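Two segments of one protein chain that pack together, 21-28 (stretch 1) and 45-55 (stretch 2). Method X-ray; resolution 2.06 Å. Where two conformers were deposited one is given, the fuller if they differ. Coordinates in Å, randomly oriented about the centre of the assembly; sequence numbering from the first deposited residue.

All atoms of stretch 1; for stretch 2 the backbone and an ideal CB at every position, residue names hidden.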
# COMPACT_ATOMS: atom_id res chain seq x y z
N ILE A 21 -11.05 -18.73 -6.46
CA ILE A 21 -9.63 -18.80 -6.11
C ILE A 21 -9.32 -18.49 -4.64
O ILE A 21 -8.17 -18.58 -4.23
CB ILE A 21 -8.79 -17.83 -6.95
CG1 ILE A 21 -9.17 -16.38 -6.63
CG2 ILE A 21 -8.96 -18.13 -8.43
CD1 ILE A 21 -8.07 -15.39 -6.91
N ARG A 22 -10.33 -18.14 -3.86
CA ARG A 22 -10.11 -17.53 -2.55
C ARG A 22 -9.61 -18.49 -1.47
O ARG A 22 -9.23 -18.06 -0.38
CB ARG A 22 -11.39 -16.82 -2.06
CG ARG A 22 -12.49 -17.73 -1.55
CD ARG A 22 -13.74 -16.91 -1.15
NE ARG A 22 -14.86 -17.78 -0.80
CZ ARG A 22 -15.30 -18.00 0.43
NH1 ARG A 22 -14.72 -17.41 1.47
NH2 ARG A 22 -16.34 -18.80 0.63
N ASN A 23 -9.60 -19.78 -1.77
CA ASN A 23 -9.24 -20.78 -0.77
C ASN A 23 -7.81 -21.29 -0.97
O ASN A 23 -7.51 -21.95 -1.95
CB ASN A 23 -10.24 -21.94 -0.79
CG ASN A 23 -10.06 -22.89 0.38
OD1 ASN A 23 -8.94 -23.27 0.71
ND2 ASN A 23 -11.16 -23.27 1.02
N PHE A 24 -6.92 -20.96 -0.04
CA PHE A 24 -5.51 -21.32 -0.14
C PHE A 24 -5.32 -22.84 -0.29
O PHE A 24 -4.33 -23.28 -0.86
CB PHE A 24 -4.76 -20.76 1.08
CG PHE A 24 -3.28 -21.04 1.11
CD1 PHE A 24 -2.40 -20.28 0.34
CD2 PHE A 24 -2.75 -22.02 1.94
CE1 PHE A 24 -1.01 -20.52 0.39
CE2 PHE A 24 -1.37 -22.27 2.00
CZ PHE A 24 -0.50 -21.51 1.22
N HIS A 25 -6.27 -23.63 0.19
CA HIS A 25 -6.15 -25.09 0.06
C HIS A 25 -6.93 -25.69 -1.11
O HIS A 25 -6.91 -26.91 -1.29
CB HIS A 25 -6.57 -25.79 1.35
CG HIS A 25 -5.62 -25.57 2.50
ND1 HIS A 25 -6.06 -25.33 3.78
CD2 HIS A 25 -4.27 -25.57 2.55
CE1 HIS A 25 -5.02 -25.18 4.58
NE2 HIS A 25 -3.92 -25.32 3.85
N ASP A 26 -7.60 -24.86 -1.90
CA ASP A 26 -8.25 -25.33 -3.13
C ASP A 26 -7.59 -24.73 -4.37
O ASP A 26 -7.84 -23.58 -4.73
CB ASP A 26 -9.75 -25.01 -3.12
CG ASP A 26 -10.46 -25.50 -4.38
OD1 ASP A 26 -9.84 -26.23 -5.18
OD2 ASP A 26 -11.65 -25.17 -4.57
N PHE A 27 -6.74 -25.53 -5.02
CA PHE A 27 -6.03 -25.10 -6.23
C PHE A 27 -6.58 -25.83 -7.47
O PHE A 27 -5.93 -25.88 -8.50
CB PHE A 27 -4.53 -25.38 -6.08
CG PHE A 27 -3.63 -24.26 -6.59
CD1 PHE A 27 -4.02 -23.44 -7.63
CD2 PHE A 27 -2.38 -24.06 -6.02
CE1 PHE A 27 -3.19 -22.43 -8.10
CE2 PHE A 27 -1.52 -23.05 -6.50
CZ PHE A 27 -1.94 -22.23 -7.54
N SER A 28 -7.80 -26.37 -7.36
CA SER A 28 -8.38 -27.16 -8.45
C SER A 28 -8.59 -26.35 -9.71
O SER A 28 -8.88 -26.90 -10.77
CB SER A 28 -9.71 -27.81 -8.02
OG SER A 28 -10.68 -26.83 -7.66
N UNK A 45 -8.28 -22.79 4.77
CA UNK A 45 -7.94 -22.07 3.56
C UNK A 45 -7.84 -20.55 3.63
O UNK A 45 -7.42 -19.92 2.66
CB UNK A 45 -8.98 -22.43 2.50
N UNK A 46 -8.23 -19.95 4.75
CA UNK A 46 -8.15 -18.50 4.88
C UNK A 46 -7.39 -18.13 6.15
O UNK A 46 -7.43 -16.98 6.60
CB UNK A 46 -9.55 -17.88 4.89
N UNK A 47 -6.69 -19.10 6.71
CA UNK A 47 -5.99 -18.92 7.97
C UNK A 47 -4.51 -18.62 7.75
O UNK A 47 -3.75 -19.48 7.32
CB UNK A 47 -6.15 -20.17 8.84
N UNK A 48 -4.09 -17.41 8.07
CA UNK A 48 -2.68 -17.06 7.91
C UNK A 48 -1.83 -17.98 8.78
O UNK A 48 -2.07 -18.12 9.99
CB UNK A 48 -2.43 -15.59 8.27
N UNK A 49 -0.83 -18.60 8.16
CA UNK A 49 -0.03 -19.61 8.82
C UNK A 49 -0.27 -20.97 8.19
O UNK A 49 0.53 -21.89 8.36
CB UNK A 49 -0.34 -19.65 10.32
N UNK A 50 -1.38 -21.10 7.47
CA UNK A 50 -1.72 -22.36 6.82
C UNK A 50 -0.63 -22.69 5.83
O UNK A 50 0.02 -21.78 5.32
CB UNK A 50 -3.08 -22.29 6.13
N UNK A 51 -0.44 -23.97 5.52
CA UNK A 51 0.57 -24.38 4.57
C UNK A 51 0.02 -25.38 3.58
O UNK A 51 -1.02 -25.99 3.80
CB UNK A 51 1.78 -24.97 5.30
N UNK A 52 0.71 -25.56 2.47
CA UNK A 52 0.28 -26.52 1.48
C UNK A 52 1.49 -27.07 0.77
O UNK A 52 2.51 -26.40 0.68
CB UNK A 52 -0.70 -25.89 0.49
N UNK A 53 1.35 -28.30 0.28
CA UNK A 53 2.34 -28.91 -0.59
C UNK A 53 1.70 -29.18 -1.95
O UNK A 53 0.70 -29.88 -2.04
CB UNK A 53 2.89 -30.20 0.02
N UNK A 54 2.28 -28.62 -3.02
CA UNK A 54 1.77 -28.82 -4.37
C UNK A 54 2.69 -29.72 -5.20
O UNK A 54 3.91 -29.55 -5.18
CB UNK A 54 1.59 -27.47 -5.07
N UNK A 55 2.10 -30.64 -5.95
CA UNK A 55 2.86 -31.54 -6.82
C UNK A 55 3.95 -32.27 -6.05
O UNK A 55 4.92 -32.74 -6.64
CB UNK A 55 3.48 -30.76 -7.98

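Position 45 lies where the segments come closest, its CA 4.5 Å from the CA of F24. Its ideal CB points toward stretch 1 and falls 2.0 Å from OD1 of N23, a clash that rules out any side chain with the neighbouring atoms as they stand. Glycine is expected and glycine is found. G45 lets N23 OD1 approach its CA to 3.2 Å, while the same OD1 accepts a 2.7 Å hydrogen bond from H25 N. Its carbonyl is equally useful: F24 N donates to G45 O at 2.9 Å with an angle of 158°.

At position 46 CA-to-CB runs sideways, and the ideal CB is 5.3 Å from R22 O. A short side chain would gain little; a long or aromatic one could reach R22 and N23. The residue is Y46, whose end turns nearer. R22 O meets the ring edge 3.5 Å from CD1, and the Y46 hydroxyl OH sits over one face of the R22 guanidinium, 3.6 Å from NH1. A water lies 2.9 Å from Y46 OH and accepts a weak 3.4 Å hydrogen bond from N23 ND2, linking the two.

Positions 47 and 48 have no stretch 1 atom within 5.5 Å of their ideal CB atoms, so this contact leaves the choice broad; they hold S47 and V48. Position 49 is decided by its backbone: at phi 113° and psi -18° a CB would be jammed against the preceding carbonyl O. G49 fits, at the third place of the type II turn from S47 to position 50.

Position 50 points toward stretch 1, with its ideal CB 3.8 Å from H25 CE1 and 4.2 Å from F24 CD2. With two rings this near, a small apolar side chain is the simplest choice. A50 supplies just a methyl, which makes an apolar contact with F24.

Position 51 begins the strand and points away, so many side chains would do. It is R51, whose guanidinium is bonded elsewhere in the structure. Its backbone does the work here: H25 NE2 donates to R51 O at 3.0 Å, with an angle of 140°.

Position 52 points toward stretch 1, its ideal CB 4.0 Å from F24 CE2. Beyond lie two aromatic rings and the carbonyl of F24, favouring a long side chain with a flat end and a donor; arginine suits best, though lysine could also reach out. In R52, NH1 donates to F24 O at 2.9 Å (156°). The guanidinium stacks on the F24 ring at 4° between planes, CZ 4.0 Å from the ring centroid, off-centre, while CD sits over the face at 3.6 Å. F27 CE2 covers the opposite guanidinium face, 3.7 Å from NH2.

Position 53 is out of reach and unconstrained here; it is L53. Position 54 points toward F27, its ideal CB 5.3 Å from CD2, leaving room for a branched apolar group. L54 brings CD1 to 3.7 Å from F27 CE2. Position 55, again out of reach, is N55.

Stretch 2 (45-55) GYSVGARRLLN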
# COMPACT_ATOMS: atom_id res chain seq x y z
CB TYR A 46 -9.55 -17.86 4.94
CG TYR A 46 -10.59 -18.62 4.16
CD1 TYR A 46 -10.54 -18.68 2.77
CD2 TYR A 46 -11.64 -19.27 4.80
CE1 TYR A 46 -11.50 -19.37 2.04
CE2 TYR A 46 -12.60 -19.97 4.08
CZ TYR A 46 -12.52 -20.02 2.70
OH TYR A 46 -13.47 -20.71 1.97
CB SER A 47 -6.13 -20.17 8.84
OG SER A 47 -5.40 -20.05 10.05
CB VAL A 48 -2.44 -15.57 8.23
CG1 VAL A 48 -0.96 -15.24 8.18
CG2 VAL A 48 -3.22 -14.72 7.24
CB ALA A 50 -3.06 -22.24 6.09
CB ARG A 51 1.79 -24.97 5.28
CG ARG A 51 2.24 -24.14 6.48
CD ARG A 51 3.44 -24.78 7.15
NE ARG A 51 4.67 -24.42 6.44
CZ ARG A 51 5.87 -24.89 6.74
NH1 ARG A 51 6.03 -25.75 7.74
NH2 ARG A 51 6.93 -24.48 6.04
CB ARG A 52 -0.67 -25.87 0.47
CG ARG A 52 -0.07 -24.70 -0.29
CD ARG A 52 -1.12 -23.98 -1.15
NE ARG A 52 -0.49 -22.97 -2.01
CZ ARG A 52 -1.16 -22.08 -2.74
NH1 ARG A 52 -2.49 -22.06 -2.72
NH2 ARG A 52 -0.50 -21.20 -3.49
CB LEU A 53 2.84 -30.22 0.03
CG LEU A 53 3.96 -30.90 -0.75
CD1 LEU A 53 5.27 -30.14 -0.52
CD2 LEU A 53 4.10 -32.35 -0.31
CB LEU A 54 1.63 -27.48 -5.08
CG LEU A 54 1.11 -26.31 -4.24
CD1 LEU A 54 1.30 -25.00 -5.00
CD2 LEU A 54 -0.35 -26.51 -3.87
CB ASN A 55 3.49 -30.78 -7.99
CG ASN A 55 2.45 -30.18 -8.94
OD1 ASN A 55 1.26 -30.49 -8.84
ND2 ASN A 55 2.90 -29.35 -9.87
O HOH W 1 -13.85 -21.98 -0.64
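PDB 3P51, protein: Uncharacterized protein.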